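Local coordinates for BepC protein (Bartonella tribocorum, PDB 4WGJ), which probably transfers AMP from ATP to threonine or tyrosine side chains of target proteins, through the Fic domain that this chain contains, at residues 62-65 with 66-70. Numbering follows the deposited sequence.
Sequences LSLI and HWSLF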
# COMPACT_ATOMS: atom_id res chain seq x y z
N LEU A 62 5.62 -6.56 -3.11
CA LEU A 62 4.49 -5.67 -2.88
C LEU A 62 3.35 -5.95 -3.87
O LEU A 62 2.17 -5.97 -3.49
CB LEU A 62 4.94 -4.22 -3.01
CG LEU A 62 3.89 -3.17 -2.66
CD1 LEU A 62 3.47 -3.27 -1.18
CD2 LEU A 62 4.41 -1.76 -2.98
N SER A 63 3.70 -6.17 -5.13
CA SER A 63 2.69 -6.49 -6.14
C SER A 63 2.01 -7.82 -5.85
O SER A 63 0.82 -7.97 -6.09
CB SER A 63 3.29 -6.49 -7.54
OG SER A 63 3.50 -5.15 -7.96
N LEU A 64 2.76 -8.78 -5.32
CA LEU A 64 2.16 -10.08 -4.94
C LEU A 64 1.14 -9.88 -3.82
O LEU A 64 0.05 -10.46 -3.81
CB LEU A 64 3.24 -11.07 -4.50
CG LEU A 64 2.71 -12.31 -3.76
CD1 LEU A 64 1.89 -13.19 -4.70
CD2 LEU A 64 3.87 -13.10 -3.14
N ILE A 65 1.51 -9.04 -2.86
CA ILE A 65 0.59 -8.68 -1.79
C ILE A 65 -0.66 -8.03 -2.38
O ILE A 65 -1.80 -8.41 -2.04
CB ILE A 65 1.24 -7.74 -0.78
CG1 ILE A 65 2.23 -8.54 0.08
CG2 ILE A 65 0.18 -7.08 0.10
CD1 ILE A 65 3.13 -7.66 0.95
N HIS A 66 -0.46 -7.08 -3.29
CA HIS A 66 -1.61 -6.36 -3.83
C HIS A 66 -2.51 -7.33 -4.61
O HIS A 66 -3.74 -7.29 -4.45
CB HIS A 66 -1.15 -5.19 -4.70
CG HIS A 66 -2.26 -4.26 -5.09
ND1 HIS A 66 -2.99 -4.42 -6.25
CD2 HIS A 66 -2.77 -3.16 -4.47
CE1 HIS A 66 -3.90 -3.46 -6.33
NE2 HIS A 66 -3.79 -2.69 -5.26
N TRP A 67 -1.91 -8.21 -5.41
CA TRP A 67 -2.71 -9.19 -6.14
C TRP A 67 -3.48 -10.07 -5.17
O TRP A 67 -4.69 -10.32 -5.33
CB TRP A 67 -1.84 -10.07 -7.06
CG TRP A 67 -2.69 -11.02 -7.87
CD1 TRP A 67 -3.28 -10.76 -9.07
CD2 TRP A 67 -3.08 -12.34 -7.50
NE1 TRP A 67 -4.02 -11.85 -9.48
CE2 TRP A 67 -3.91 -12.83 -8.53
CE3 TRP A 67 -2.80 -13.17 -6.41
CZ2 TRP A 67 -4.46 -14.11 -8.51
CZ3 TRP A 67 -3.34 -14.44 -6.39
CH2 TRP A 67 -4.17 -14.89 -7.42
N SER A 68 -2.79 -10.55 -4.15
CA SER A 68 -3.41 -11.46 -3.18
C SER A 68 -4.61 -10.82 -2.48
O SER A 68 -5.64 -11.47 -2.26
CB SER A 68 -2.37 -11.90 -2.15
OG SER A 68 -1.31 -12.61 -2.78
N LEU A 69 -4.48 -9.55 -2.11
CA LEU A 69 -5.56 -8.86 -1.42
C LEU A 69 -6.68 -8.43 -2.35
O LEU A 69 -7.84 -8.42 -1.94
CB LEU A 69 -5.01 -7.62 -0.69
CG LEU A 69 -4.02 -7.96 0.42
CD1 LEU A 69 -3.61 -6.67 1.16
CD2 LEU A 69 -4.61 -8.96 1.41
N PHE A 70 -6.36 -8.09 -3.60
CA PHE A 70 -7.33 -7.39 -4.45
C PHE A 70 -7.77 -8.11 -5.73
O PHE A 70 -8.55 -7.54 -6.49
CB PHE A 70 -6.79 -6.00 -4.81
CG PHE A 70 -6.78 -5.05 -3.66
CD1 PHE A 70 -7.95 -4.43 -3.25
CD2 PHE A 70 -5.62 -4.80 -2.94
CE1 PHE A 70 -7.97 -3.56 -2.17
CE2 PHE A 70 -5.63 -3.93 -1.85
CZ PHE A 70 -6.82 -3.32 -1.47
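His66, whose N-H is taken by Leu62 O one turn back, holds its imidazole with Phe70 CD2 over one face, 3.6 Å above the His66 ring plane and displaced toward the rim. The ring of Phe70 meets His66 again at its edge, where the carbonyl O of His66 lies in its plane. Phe155 also stacks on the imidazole, and both ring nitrogens are engaged, ND1 with Gly78 N and NE2 with Lys157 O. At the root of the side chain, His66 CB lies 3.6 Å from Leu62 O.

Leu64 O is gripped twice. Ser68 N reaches Leu64 O at 2.9 Å, and Ser68 OG comes to the same Leu64 O at 2.7 Å from the opposite face of the carbonyl plane, 36° out of it. Chi1 of -62° turns the hydroxyl back along the helix to that oxygen, with Leu64 CD1 3.8 Å from Ser68 OG. On the buried side Ile65 and Leu69 lie side by side, CG2 of Ile65 4.0 Å from CD1 of Leu69, while Phe48 and Met165 from neighbouring helices touch Ile65.

Ser68 thus settles its hydroxyl inside helix 59-70 of the Fic domain, whereas Ser63 OG makes a weak bond to Gly78 O. The side chain of His66, about 7 Å from the bound AMPPNP, is instead fixed in rotation by two backbone partners, tying this helix to the chain around Gly78 and Lys157.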